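Local coordinates for uncharacterized protein (Bacteroides vulgatus, PDB 4FMR) that is of unknown function but probably binds DNA, joining an HU/IHF-like DNA-binding domain to a domain with an immunoglobulin-like fold, at residues 6-11 and 23-28; 128-133 and 157-162; 212-217 and 232-237; 77-82 and 110-115. All blocks are in the same frame, centred on the assembly; numbering follows the deposited sequence.

Contact 1. Residues 6-11 and 23-28; sequences LKAWLV and KIFQLE
Trp-9 and Gln-26 share two backbone hydrogen bonds, Trp-9 N to Gln-26 O at 2.9 Å and Gln-26 N to Trp-9 O, both in the carbonyl planes. Val-11 and Ile-24 form the next such ring, its bonds running nearly along the C=O axes, while Glu-28 N meets Lys-7 O almost straight (173°) but from above the carbonyl plane. Around this ladder, Trp-9 is approached obliquely by an amide and a carboxylate: Gln-26 OE1 sits 3.5 Å from its CD1, and Glu-28 OE2 is 3.3 Å from CZ2, the carboxylate turned nearly perpendicular to the indole (86°). Val-11 CG2 packs on Gln-26 CB and Ile-24 CG1. This is an antiparallel beta hairpin of the HU/IHF-like domain, whose strand 4-12 also pairs in parallel with strand 119-126. On the face of Ala-8 and Leu-10, Leu-10 lies alongside Phe-25, pointing the same way, and its CD2 touches Phe-25 CE1 at 3.6 Å; Trp-95 of the second subunit meets the same phenyl ring. A water accepts from Lys-7 N and donates to Glu-28 O, bridging the two backbones. Farther out, Arg-127 makes a cation-pi contact with Trp-9, and Gly-134 O takes a hydrogen bond from Gln-26 NE2.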
loop_
_atom_site.group_PDB
_atom_site.type_symbol
_atom_site.label_atom_id
_atom_site.label_comp_id
_atom_site.label_asym_id
_atom_site.label_seq_id
_atom_site.Cartn_x
_atom_site.Cartn_y
_atom_site.Cartn_z
ATOM N N LEU B 6 -4.920 -19.622 -3.637
ATOM C CA LEU B 6 -4.171 -18.779 -4.568
ATOM C C LEU B 6 -3.285 -19.694 -5.439
ATOM O O LEU B 6 -2.661 -20.623 -4.913
ATOM C CB LEU B 6 -3.323 -17.690 -3.870
ATOM C CG LEU B 6 -4.042 -16.543 -3.160
ATOM C CD1 LEU B 6 -3.051 -15.666 -2.444
ATOM C CD2 LEU B 6 -4.838 -15.707 -4.121
ATOM N N LYS B 7 -3.281 -19.469 -6.764
ATOM C CA LYS B 7 -2.459 -20.241 -7.709
ATOM C C LYS B 7 -1.218 -19.424 -8.061
ATOM O O LYS B 7 -1.347 -18.242 -8.391
ATOM C CB LYS B 7 -3.255 -20.616 -8.967
ATOM C CG LYS B 7 -4.397 -21.591 -8.711
ATOM C CD LYS B 7 -5.279 -21.695 -9.929
ATOM C CE LYS B 7 -6.413 -22.662 -9.743
ATOM N NZ LYS B 7 -7.143 -22.870 -11.015
ATOM N N ALA B 8 -0.018 -20.022 -7.950
ATOM C CA ALA B 8 1.207 -19.270 -8.216
ATOM C C ALA B 8 2.227 -20.042 -9.064
ATOM O O ALA B 8 2.450 -21.241 -8.859
ATOM C CB ALA B 8 1.855 -18.863 -6.905
ATOM N N TRP B 9 2.857 -19.317 -10.007
ATOM C CA TRP B 9 3.931 -19.788 -10.883
ATOM C C TRP B 9 5.286 -19.532 -10.263
ATOM O O TRP B 9 5.424 -18.632 -9.425
ATOM C CB TRP B 9 3.901 -19.085 -12.253
ATOM C CG TRP B 9 2.673 -19.280 -13.078
ATOM C CD1 TRP B 9 1.767 -18.324 -13.437
ATOM C CD2 TRP B 9 2.285 -20.479 -13.764
ATOM N NE1 TRP B 9 0.814 -18.864 -14.273
ATOM C CE2 TRP B 9 1.097 -20.190 -14.474
ATOM C CE3 TRP B 9 2.818 -21.779 -13.833
ATOM C CZ2 TRP B 9 0.427 -21.156 -15.237
ATOM C CZ3 TRP B 9 2.148 -22.738 -14.581
ATOM C CH2 TRP B 9 0.964 -22.427 -15.267
ATOM N N LEU B 10 6.307 -20.262 -10.737
ATOM C CA LEU B 10 7.688 -20.066 -10.316
ATOM C C LEU B 10 8.418 -19.375 -11.465
ATOM O O LEU B 10 8.687 -19.995 -12.497
ATOM C CB LEU B 10 8.354 -21.394 -9.901
ATOM C CG LEU B 10 7.796 -22.082 -8.648
ATOM C CD1 LEU B 10 8.168 -23.551 -8.618
ATOM C CD2 LEU B 10 8.277 -21.407 -7.390
ATOM N N VAL B 11 8.638 -18.060 -11.322
ATOM C CA VAL B 11 9.300 -17.228 -12.335
ATOM C C VAL B 11 10.670 -16.788 -11.795
ATOM O O VAL B 11 10.911 -16.869 -10.586
ATOM C CB VAL B 11 8.439 -16.007 -12.802
ATOM C CG1 VAL B 11 7.162 -16.452 -13.515
ATOM C CG2 VAL B 11 8.123 -15.046 -11.655
ATOM N N LYS B 23 14.455 -18.223 -7.606
ATOM C CA LYS B 23 13.049 -18.203 -8.051
ATOM C C LYS B 23 12.110 -17.516 -7.034
ATOM O O LYS B 23 12.355 -17.548 -5.822
ATOM C CB LYS B 23 12.534 -19.633 -8.326
ATOM C CG LYS B 23 13.139 -20.326 -9.553
ATOM C CD LYS B 23 12.568 -19.831 -10.888
ATOM C CE LYS B 23 13.062 -20.655 -12.055
ATOM N NZ LYS B 23 12.536 -20.154 -13.353
ATOM N N ILE B 24 11.030 -16.898 -7.563
ATOM C CA ILE B 24 9.980 -16.177 -6.825
ATOM C C ILE B 24 8.581 -16.668 -7.257
ATOM O O ILE B 24 8.442 -17.246 -8.337
ATOM C CB ILE B 24 10.094 -14.631 -7.005
ATOM C CG1 ILE B 24 10.196 -14.228 -8.506
ATOM C CG2 ILE B 24 11.246 -14.062 -6.175
ATOM C CD1 ILE B 24 9.717 -12.778 -8.864
ATOM N N PHE B 25 7.545 -16.390 -6.433
ATOM C CA PHE B 25 6.169 -16.767 -6.751
ATOM C C PHE B 25 5.444 -15.616 -7.465
ATOM O O PHE B 25 5.584 -14.450 -7.085
ATOM C CB PHE B 25 5.397 -17.192 -5.495
ATOM C CG PHE B 25 5.987 -18.353 -4.730
ATOM C CD1 PHE B 25 5.806 -19.661 -5.167
ATOM C CD2 PHE B 25 6.678 -18.143 -3.540
ATOM C CE1 PHE B 25 6.335 -20.738 -4.443
ATOM C CE2 PHE B 25 7.202 -19.220 -2.814
ATOM C CZ PHE B 25 7.024 -20.511 -3.270
ATOM N N GLN B 26 4.706 -15.957 -8.524
ATOM C CA GLN B 26 3.941 -15.023 -9.335
ATOM C C GLN B 26 2.502 -15.453 -9.351
ATOM O O GLN B 26 2.216 -16.530 -9.859
ATOM C CB GLN B 26 4.501 -14.940 -10.776
ATOM C CG GLN B 26 3.693 -14.010 -11.699
ATOM C CD GLN B 26 3.839 -14.298 -13.175
ATOM O OE1 GLN B 26 3.614 -15.408 -13.662
ATOM N NE2 GLN B 26 4.068 -13.262 -13.939
ATOM N N LEU B 27 1.590 -14.601 -8.833
ATOM C CA LEU B 27 0.160 -14.901 -8.814
ATOM C C LEU B 27 -0.384 -15.038 -10.222
ATOM O O LEU B 27 -0.052 -14.247 -11.096
ATOM C CB LEU B 27 -0.645 -13.815 -8.048
ATOM C CG LEU B 27 -2.203 -13.964 -7.976
ATOM C CD1 LEU B 27 -2.625 -15.157 -7.130
ATOM C CD2 LEU B 27 -2.865 -12.684 -7.459
ATOM N N GLU B 28 -1.193 -16.078 -10.428
ATOM C CA GLU B 28 -1.962 -16.311 -11.636
ATOM C C GLU B 28 -3.287 -15.613 -11.364
ATOM O O GLU B 28 -4.110 -16.132 -10.592
ATOM C CB GLU B 28 -2.082 -17.818 -11.925
ATOM C CG GLU B 28 -2.711 -18.149 -13.268
ATOM C CD GLU B 28 -3.015 -19.615 -13.510
ATOM O OE1 GLU B 28 -3.665 -20.246 -12.644
ATOM O OE2 GLU B 28 -2.657 -20.117 -14.599
HETATM O O HOH W 1 -4.952 -17.507 -8.012
#

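Contact 2. Residues 128-133 and 157-162; sequences PTKFYI and FGKNLT
Tyr-132 and Lys-159 lie side by side and point the same way, as partners of a hydrogen-bonded antiparallel pair. The lysine CB stands over one face of the phenol, 4.3 Å from the ring centroid in a CH-pi contact displaced toward the rim, and CG continues along it to within 3.5 Å of Tyr-132 OH. Tyr-132 reaches this place with CG in the crowded position between backbone N and carbonyl carbon (chi1 61°), while Lys-159 bends at chi2 to follow the ring. Lys-130, also bent at chi2, runs alongside Lys-159 and brings the two NZ atoms to 4.1 Å; Asp-12 lies near both as a long, weak ion partner and may ease their repulsion. Phe-131 turns elsewhere, its CG anti to the backbone N (chi1 174°), so that Lys-159 O comes to the ring edge. Leu-161 CD2 packs across Ile-133 CG1 at about a right angle, 4.0 Å away. Lys-159 N bonds Tyr-132 O at 3.0 Å, whereas the return bond from Tyr-132 N is weak. Asn-160 ND2 donates to Lys-130 O at 2.8 Å, the acceptor nearly in the amide plane. Tyr-132 also touches Val-11 and Asp-12 of strand 4-12. A short antiparallel pairing, Tyr-132 with Lys-159 and Ile-133 with Gly-158, thus continues into loop residues bonded through Asn-160, on strand 132-138, outermost within this chain in a sheet of the immunoglobulin-like fold.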
loop_
_atom_site.group_PDB
_atom_site.type_symbol
_atom_site.label_atom_id
_atom_site.label_comp_id
_atom_site.label_asym_id
_atom_site.label_seq_id
_atom_site.Cartn_x
_atom_site.Cartn_y
_atom_site.Cartn_z
ATOM N N PRO B 128 4.690 -22.719 -18.424
ATOM C CA PRO B 128 4.911 -23.678 -19.531
ATOM C C PRO B 128 5.789 -23.160 -20.679
ATOM O O PRO B 128 6.567 -23.944 -21.242
ATOM C CB PRO B 128 3.494 -23.953 -20.052
ATOM C CG PRO B 128 2.589 -23.610 -18.912
ATOM C CD PRO B 128 3.248 -22.467 -18.210
ATOM N N THR B 129 5.649 -21.868 -21.034
ATOM C CA THR B 129 6.377 -21.235 -22.136
ATOM C C THR B 129 7.473 -20.292 -21.620
ATOM O O THR B 129 7.393 -19.817 -20.485
ATOM C CB THR B 129 5.394 -20.474 -23.059
ATOM O OG1 THR B 129 6.092 -20.007 -24.215
ATOM C CG2 THR B 129 4.677 -19.309 -22.361
ATOM N N LYS B 130 8.485 -20.019 -22.462
ATOM C CA LYS B 130 9.562 -19.087 -22.126
ATOM C C LYS B 130 9.296 -17.708 -22.805
ATOM O O LYS B 130 10.201 -17.081 -23.352
ATOM C CB LYS B 130 10.949 -19.666 -22.495
ATOM C CG LYS B 130 11.559 -20.542 -21.384
ATOM C CD LYS B 130 11.936 -19.720 -20.129
ATOM C CE LYS B 130 12.255 -20.558 -18.913
ATOM N NZ LYS B 130 12.521 -19.709 -17.719
ATOM N N PHE B 131 8.031 -17.255 -22.740
ATOM C CA PHE B 131 7.535 -15.982 -23.256
ATOM C C PHE B 131 6.405 -15.528 -22.359
ATOM O O PHE B 131 5.259 -15.974 -22.499
ATOM C CB PHE B 131 7.095 -16.084 -24.723
ATOM C CG PHE B 131 6.438 -14.843 -25.287
ATOM C CD1 PHE B 131 7.100 -13.620 -25.279
ATOM C CD2 PHE B 131 5.194 -14.915 -25.903
ATOM C CE1 PHE B 131 6.506 -12.477 -25.832
ATOM C CE2 PHE B 131 4.613 -13.779 -26.476
ATOM C CZ PHE B 131 5.275 -12.570 -26.443
ATOM N N TYR B 132 6.749 -14.659 -21.401
ATOM C CA TYR B 132 5.824 -14.170 -20.399
ATOM C C TYR B 132 6.362 -12.924 -19.716
ATOM O O TYR B 132 7.558 -12.634 -19.790
ATOM C CB TYR B 132 5.559 -15.276 -19.335
ATOM C CG TYR B 132 6.800 -15.717 -18.583
ATOM C CD1 TYR B 132 7.268 -14.996 -17.487
ATOM C CD2 TYR B 132 7.505 -16.855 -18.964
ATOM C CE1 TYR B 132 8.425 -15.381 -16.810
ATOM C CE2 TYR B 132 8.658 -17.252 -18.291
ATOM C CZ TYR B 132 9.097 -16.529 -17.194
ATOM O OH TYR B 132 10.228 -16.926 -16.515
ATOM N N ILE B 133 5.454 -12.229 -19.025
ATOM C CA ILE B 133 5.695 -11.080 -18.173
ATOM C C ILE B 133 5.748 -11.630 -16.741
ATOM O O ILE B 133 4.739 -12.151 -16.260
ATOM C CB ILE B 133 4.603 -9.980 -18.376
ATOM C CG1 ILE B 133 4.554 -9.474 -19.845
ATOM C CG2 ILE B 133 4.811 -8.846 -17.374
ATOM C CD1 ILE B 133 3.292 -8.640 -20.268
ATOM N N PHE B 157 9.486 -6.997 -16.488
ATOM C CA PHE B 157 10.538 -8.010 -16.456
ATOM C C PHE B 157 9.958 -9.331 -16.930
ATOM O O PHE B 157 8.805 -9.628 -16.637
ATOM C CB PHE B 157 11.145 -8.129 -15.045
ATOM C CG PHE B 157 11.697 -6.831 -14.501
ATOM C CD1 PHE B 157 13.006 -6.442 -14.777
ATOM C CD2 PHE B 157 10.918 -6.011 -13.691
ATOM C CE1 PHE B 157 13.531 -5.264 -14.237
ATOM C CE2 PHE B 157 11.435 -4.830 -13.166
ATOM C CZ PHE B 157 12.739 -4.466 -13.435
ATOM N N GLY B 158 10.729 -10.108 -17.675
ATOM C CA GLY B 158 10.225 -11.391 -18.135
ATOM C C GLY B 158 11.169 -12.161 -19.019
ATOM O O GLY B 158 12.391 -12.125 -18.817
ATOM N N LYS B 159 10.584 -12.899 -19.988
ATOM C CA LYS B 159 11.309 -13.743 -20.933
ATOM C C LYS B 159 10.875 -13.461 -22.350
ATOM O O LYS B 159 9.674 -13.474 -22.647
ATOM C CB LYS B 159 11.124 -15.247 -20.623
ATOM C CG LYS B 159 11.813 -15.736 -19.347
ATOM C CD LYS B 159 13.307 -15.967 -19.489
ATOM C CE LYS B 159 13.899 -16.406 -18.171
ATOM N NZ LYS B 159 15.332 -16.778 -18.300
ATOM N N ASN B 160 11.882 -13.189 -23.215
ATOM C CA ASN B 160 11.786 -12.923 -24.654
ATOM C C ASN B 160 10.680 -11.906 -24.981
ATOM O O ASN B 160 9.852 -12.132 -25.861
ATOM C CB ASN B 160 11.568 -14.238 -25.412
ATOM C CG ASN B 160 12.761 -15.140 -25.282
ATOM O OD1 ASN B 160 13.885 -14.792 -25.682
ATOM N ND2 ASN B 160 12.551 -16.298 -24.673
ATOM N N LEU B 161 10.733 -10.761 -24.298
ATOM C CA LEU B 161 9.753 -9.679 -24.398
ATOM C C LEU B 161 10.095 -8.651 -25.499
ATOM O O LEU B 161 9.246 -7.800 -25.767
ATOM C CB LEU B 161 9.632 -8.948 -23.035
ATOM C CG LEU B 161 8.998 -9.727 -21.871
ATOM C CD1 LEU B 161 8.848 -8.835 -20.631
ATOM C CD2 LEU B 161 7.621 -10.265 -22.242
ATOM N N THR B 162 11.301 -8.740 -26.144
ATOM C CA THR B 162 11.760 -7.807 -27.192
ATOM C C THR B 162 10.674 -7.591 -28.240
ATOM O O THR B 162 10.169 -8.561 -28.803
ATOM C CB THR B 162 13.066 -8.295 -27.869
ATOM O OG1 THR B 162 14.057 -8.535 -26.880
ATOM C CG2 THR B 162 13.630 -7.294 -28.877
#

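Contact 3. Residues 212-217 and 232-237; sequences MLTVTT and STSHTI
Two antiparallel strands meet here with unlike faces: a largely buried one with Leu-213, Val-215, Thr-233 and His-235, and a more polar one where Thr-214, Thr-216, Ser-232 and Ser-234 are joined by Met-212 and Thr-236. The backbone between them is regular. Val-215 N reaches Thr-233 O at 2.9 Å, straight (172°) and nearly along the C=O axis; Leu-213 N approaches His-235 O from above the carbonyl plane, and each pair returns a second bond. On the buried side Leu-213 and Ile-237 cross obliquely, with Leu-213 CB 4.0 Å from Ile-237 CG2 and the CD1 methyls equally close. Val-215 and Thr-233 touch only lightly across the strands: Val-215 CB is 4.3 Å from Thr-233 CG2. The polar face, partly open to solvent, holds two hydroxyl pairs at non-hydrogen-bonded positions. Thr-214 OG1 and Ser-234 OG are hydrogen-bonded at 2.6 Å, and Thr-216 OG1 and Ser-232 OG at 2.8 Å. All four oxygens stand anti to their own carbonyl carbons, beside the backbone N, which brings the two oxygens of each pair together across the strands. On the same face the exposed selenomethionine Met-212 bends at chi2 and chi3, laying SE 3.5 Å from His-235 C and CE against Thr-236. His-235 ND1 donates to Thr-236 O in the ring plane, and Phe-146 stacks on the imidazole. Strand 209-217 is also paired with strand 171-176; the buried side chains meet Ile-133 of strand 132-138 and residues of strand 153-159, in the opposing sheet of the immunoglobulin-like domain.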
loop_
_atom_site.group_PDB
_atom_site.type_symbol
_atom_site.label_atom_id
_atom_site.label_comp_id
_atom_site.label_asym_id
_atom_site.label_seq_id
_atom_site.Cartn_x
_atom_site.Cartn_y
_atom_site.Cartn_z
HETATM N N MSE B 212 -5.628 -4.601 -19.284
HETATM C CA MSE B 212 -4.885 -5.779 -19.674
HETATM C C MSE B 212 -3.746 -5.276 -20.560
HETATM O O MSE B 212 -4.011 -4.645 -21.587
HETATM C CB MSE B 212 -5.764 -6.842 -20.359
HETATM C CG MSE B 212 -5.005 -8.157 -20.651
HETATM SE SE MSE B 212 -4.305 -9.007 -19.011
HETATM C CE MSE B 212 -5.915 -9.209 -17.949
ATOM N N LEU B 213 -2.495 -5.421 -20.084
ATOM C CA LEU B 213 -1.302 -5.035 -20.819
ATOM C C LEU B 213 -0.845 -6.244 -21.667
ATOM O O LEU B 213 -0.673 -7.341 -21.141
ATOM C CB LEU B 213 -0.170 -4.524 -19.887
ATOM C CG LEU B 213 1.084 -3.954 -20.602
ATOM C CD1 LEU B 213 1.736 -2.839 -19.789
ATOM C CD2 LEU B 213 2.122 -5.042 -20.889
ATOM N N THR B 214 -0.628 -6.023 -22.965
ATOM C CA THR B 214 -0.207 -7.088 -23.873
ATOM C C THR B 214 1.026 -6.662 -24.655
ATOM O O THR B 214 1.113 -5.528 -25.116
ATOM C CB THR B 214 -1.378 -7.464 -24.804
ATOM O OG1 THR B 214 -2.479 -7.872 -23.978
ATOM C CG2 THR B 214 -1.030 -8.584 -25.812
ATOM N N VAL B 215 1.999 -7.595 -24.747
ATOM C CA VAL B 215 3.239 -7.508 -25.514
ATOM C C VAL B 215 3.058 -8.427 -26.711
ATOM O O VAL B 215 2.923 -9.631 -26.518
ATOM C CB VAL B 215 4.522 -7.858 -24.687
ATOM C CG1 VAL B 215 5.752 -7.973 -25.598
ATOM C CG2 VAL B 215 4.774 -6.845 -23.566
ATOM N N THR B 216 3.000 -7.864 -27.930
ATOM C CA THR B 216 2.861 -8.629 -29.179
ATOM C C THR B 216 4.176 -8.490 -29.959
ATOM O O THR B 216 4.666 -7.368 -30.163
ATOM C CB THR B 216 1.641 -8.171 -29.979
ATOM O OG1 THR B 216 0.488 -8.277 -29.157
ATOM C CG2 THR B 216 1.439 -8.969 -31.263
ATOM N N THR B 217 4.772 -9.625 -30.362
ATOM C CA THR B 217 6.064 -9.557 -31.034
ATOM C C THR B 217 6.296 -10.772 -31.925
ATOM O O THR B 217 5.681 -11.826 -31.719
ATOM C CB THR B 217 7.200 -9.413 -29.966
ATOM O OG1 THR B 217 8.450 -9.143 -30.604
ATOM C CG2 THR B 217 7.304 -10.615 -29.016
ATOM N N SER B 232 1.680 -13.196 -28.452
ATOM C CA SER B 232 1.281 -12.270 -27.402
ATOM C C SER B 232 1.325 -12.881 -26.046
ATOM O O SER B 232 0.995 -14.056 -25.880
ATOM C CB SER B 232 -0.148 -11.786 -27.645
ATOM O OG SER B 232 -0.201 -11.021 -28.836
ATOM N N THR B 233 1.701 -12.056 -25.063
ATOM C CA THR B 233 1.721 -12.405 -23.656
ATOM C C THR B 233 1.168 -11.173 -22.933
ATOM O O THR B 233 1.358 -10.028 -23.372
ATOM C CB THR B 233 3.092 -12.910 -23.185
ATOM O OG1 THR B 233 2.885 -13.510 -21.908
ATOM C CG2 THR B 233 4.171 -11.800 -23.094
ATOM N N SER B 234 0.434 -11.423 -21.854
ATOM C CA SER B 234 -0.276 -10.386 -21.131
ATOM C C SER B 234 -0.052 -10.433 -19.642
ATOM O O SER B 234 0.412 -11.436 -19.095
ATOM C CB SER B 234 -1.775 -10.536 -21.389
ATOM O OG SER B 234 -2.116 -10.163 -22.713
ATOM N N HIS B 235 -0.426 -9.333 -18.986
ATOM C CA HIS B 235 -0.435 -9.162 -17.549
ATOM C C HIS B 235 -1.403 -8.045 -17.225
ATOM O O HIS B 235 -1.443 -7.049 -17.942
ATOM C CB HIS B 235 0.966 -8.880 -16.956
ATOM C CG HIS B 235 1.019 -9.168 -15.487
ATOM N ND1 HIS B 235 0.418 -8.329 -14.561
ATOM C CD2 HIS B 235 1.519 -10.242 -14.836
ATOM C CE1 HIS B 235 0.577 -8.911 -13.385
ATOM N NE2 HIS B 235 1.261 -10.044 -13.496
ATOM N N THR B 236 -2.166 -8.191 -16.138
ATOM C CA THR B 236 -3.090 -7.153 -15.706
ATOM C C THR B 236 -2.280 -5.978 -15.102
ATOM O O THR B 236 -1.163 -6.175 -14.606
ATOM C CB THR B 236 -4.119 -7.729 -14.733
ATOM O OG1 THR B 236 -5.199 -6.798 -14.622
ATOM C CG2 THR B 236 -3.521 -8.056 -13.357
ATOM N N ILE B 237 -2.830 -4.763 -15.170
ATOM C CA ILE B 237 -2.121 -3.581 -14.675
ATOM C C ILE B 237 -3.139 -2.567 -14.168
ATOM O O ILE B 237 -4.155 -2.319 -14.819
ATOM C CB ILE B 237 -1.169 -2.948 -15.785
ATOM C CG1 ILE B 237 -0.264 -1.802 -15.234
ATOM C CG2 ILE B 237 -1.954 -2.470 -17.012
ATOM C CD1 ILE B 237 0.952 -1.339 -16.194
#

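Contact 4. Residues 77-82 and 110-115; sequences TGLFRG and KALREA
A single direct hydrogen bond joins the turn to the helix: Ala-111 N donates to Gly-78 O at 2.7 Å, in the carbonyl plane and on a lone pair, though bent at the hydrogen (137°). Lys-110 N, at the first turn of the helix, lies near the same oxygen but at a poor angle. It donates instead to a water at 3.0 Å, and that water donates in turn to Thr-77 O, so neighbouring amides of the helix start reach successive carbonyls of the turn, one directly and one through solvent. The Gly-78 carbonyl thus faces the positive end of the helix dipole, which would be expected to strengthen its hold. Within the turn, Thr-77 OG1 accepts from Leu-79 N at 3.3 Å and only weakly from Phe-80 N, while Thr-77 N bonds Phe-80 O. Two methyls make close van der Waals contacts with carbonyl oxygens: Ala-111 CB, pointing toward the turn, rests 3.1 Å from Gly-78 O, and Leu-112 CD1 sits 3.2 Å from Leu-79 O. The apolar contact is Leu-79 CD2, 3.8 Å from Leu-112 CD2 where the two leucines cross obliquely, and more loosely against Ala-111 CB. Charges reach beyond the chain: Lys-110 NZ pairs with Glu-207, Arg-113 NE with Asp-208 and Arg-81 NE with Glu-210, all of the second subunit. The arrangement is an ST turn linking strands 74-76 and 80-87, set against the N-terminal turn of helix 110-117 in the HU/IHF-like domain, at the dimer interface.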
loop_
_atom_site.group_PDB
_atom_site.type_symbol
_atom_site.label_atom_id
_atom_site.label_comp_id
_atom_site.label_asym_id
_atom_site.label_seq_id
_atom_site.Cartn_x
_atom_site.Cartn_y
_atom_site.Cartn_z
ATOM N N THR B 77 -9.974 0.602 8.492
ATOM C CA THR B 77 -11.197 -0.197 8.292
ATOM C C THR B 77 -10.706 -1.641 8.468
ATOM O O THR B 77 -9.522 -1.845 8.740
ATOM C CB THR B 77 -11.872 0.115 6.935
ATOM O OG1 THR B 77 -11.074 -0.417 5.874
ATOM C CG2 THR B 77 -12.129 1.613 6.710
ATOM N N GLY B 78 -11.538 -2.638 8.236
ATOM C CA GLY B 78 -11.060 -4.014 8.296
ATOM C C GLY B 78 -10.203 -4.369 7.089
ATOM O O GLY B 78 -9.375 -5.275 7.165
ATOM N N LEU B 79 -10.371 -3.638 5.968
ATOM C CA LEU B 79 -9.626 -3.917 4.749
ATOM C C LEU B 79 -8.286 -3.217 4.683
ATOM O O LEU B 79 -7.391 -3.731 4.024
ATOM C CB LEU B 79 -10.439 -3.508 3.499
ATOM C CG LEU B 79 -11.665 -4.355 3.157
ATOM C CD1 LEU B 79 -12.299 -3.856 1.901
ATOM C CD2 LEU B 79 -11.307 -5.847 3.005
ATOM N N PHE B 80 -8.147 -2.035 5.271
ATOM C CA PHE B 80 -6.895 -1.282 5.155
ATOM C C PHE B 80 -6.708 -0.246 6.243
ATOM O O PHE B 80 -7.667 0.212 6.847
ATOM C CB PHE B 80 -6.836 -0.530 3.788
ATOM C CG PHE B 80 -7.909 0.525 3.592
ATOM C CD1 PHE B 80 -7.757 1.808 4.124
ATOM C CD2 PHE B 80 -9.099 0.216 2.941
ATOM C CE1 PHE B 80 -8.794 2.740 4.055
ATOM C CE2 PHE B 80 -10.112 1.173 2.808
ATOM C CZ PHE B 80 -9.957 2.424 3.381
ATOM N N ARG B 81 -5.468 0.214 6.371
ATOM C CA ARG B 81 -5.085 1.391 7.115
ATOM C C ARG B 81 -4.460 2.364 6.101
ATOM O O ARG B 81 -3.622 1.971 5.278
ATOM C CB ARG B 81 -4.167 1.091 8.297
ATOM C CG ARG B 81 -3.774 2.343 9.115
ATOM C CD ARG B 81 -2.509 2.941 8.552
ATOM N NE ARG B 81 -1.890 3.865 9.502
ATOM C CZ ARG B 81 -0.673 4.360 9.357
ATOM N NH1 ARG B 81 0.059 4.037 8.299
ATOM N NH2 ARG B 81 -0.152 5.135 10.296
ATOM N N GLY B 82 -4.898 3.619 6.153
ATOM C CA GLY B 82 -4.391 4.667 5.282
ATOM C C GLY B 82 -3.938 5.875 6.067
ATOM O O GLY B 82 -4.463 6.167 7.154
ATOM N N LYS B 110 -7.071 -5.801 9.249
ATOM C CA LYS B 110 -7.341 -7.025 9.988
ATOM C C LYS B 110 -8.153 -8.061 9.178
ATOM O O LYS B 110 -7.835 -9.240 9.269
ATOM C CB LYS B 110 -8.084 -6.716 11.304
ATOM C CG LYS B 110 -8.030 -7.900 12.274
ATOM C CD LYS B 110 -8.977 -7.807 13.452
ATOM C CE LYS B 110 -8.860 -9.079 14.270
ATOM N NZ LYS B 110 -9.670 -8.995 15.516
ATOM N N ALA B 111 -9.196 -7.646 8.444
ATOM C CA ALA B 111 -10.052 -8.559 7.656
ATOM C C ALA B 111 -9.234 -9.303 6.605
ATOM O O ALA B 111 -9.469 -10.490 6.403
ATOM C CB ALA B 111 -11.198 -7.805 6.986
ATOM N N LEU B 112 -8.222 -8.630 6.009
ATOM C CA LEU B 112 -7.351 -9.246 5.027
ATOM C C LEU B 112 -6.356 -10.164 5.695
ATOM O O LEU B 112 -6.159 -11.276 5.200
ATOM C CB LEU B 112 -6.638 -8.203 4.156
ATOM C CG LEU B 112 -7.583 -7.410 3.223
ATOM C CD1 LEU B 112 -6.802 -6.420 2.367
ATOM C CD2 LEU B 112 -8.459 -8.350 2.381
ATOM N N ARG B 113 -5.803 -9.764 6.854
ATOM C CA ARG B 113 -4.853 -10.604 7.585
ATOM C C ARG B 113 -5.524 -11.941 8.024
ATOM O O ARG B 113 -4.915 -13.010 7.869
ATOM C CB ARG B 113 -4.269 -9.859 8.788
ATOM C CG ARG B 113 -3.170 -10.670 9.487
ATOM C CD ARG B 113 -2.718 -10.120 10.819
ATOM N NE ARG B 113 -3.803 -9.991 11.798
ATOM C CZ ARG B 113 -4.190 -10.943 12.642
ATOM N NH1 ARG B 113 -3.626 -12.145 12.602
ATOM N NH2 ARG B 113 -5.165 -10.712 13.510
ATOM N N GLU B 114 -6.778 -11.875 8.527
ATOM C CA GLU B 114 -7.540 -13.055 8.941
ATOM C C GLU B 114 -7.846 -13.930 7.723
ATOM O O GLU B 114 -7.662 -15.134 7.798
ATOM C CB GLU B 114 -8.843 -12.658 9.667
ATOM C CG GLU B 114 -8.639 -11.951 11.002
ATOM C CD GLU B 114 -8.221 -12.794 12.194
ATOM O OE1 GLU B 114 -8.315 -14.040 12.119
ATOM O OE2 GLU B 114 -7.860 -12.197 13.235
ATOM N N ALA B 115 -8.240 -13.325 6.589
ATOM C CA ALA B 115 -8.521 -14.047 5.329
ATOM C C ALA B 115 -7.255 -14.782 4.806
ATOM O O ALA B 115 -7.364 -15.909 4.338
ATOM C CB ALA B 115 -9.036 -13.074 4.275
HETATM O O HOH W 2 -7.402 -3.206 10.712
#

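Contacts 1, 2 and 3 are partly buried. Contacts 1 and 3 are both antiparallel strand pairs, but in different domains: the first mixes a subunit-facing apolar side with a tryptophan and charges, the other sets a sandwich interior against a hydroxyl-lined surface. Contact 2 stands between them. Val-11 packs on Tyr-132 and Trp-9 on Pro-128, joining it to contact 1, while a hydrogen bond between Thr-162 O and Thr-217 OG1 joins it to contact 3. Contact 4 shares the DNA-binding domain with contact 1, yet their nearest atoms are about 8 Å apart. It is small and buried, resting on one direct and one water-mediated bond to a helix start and on leucine methyls, and like contact 1 it touches the second subunit.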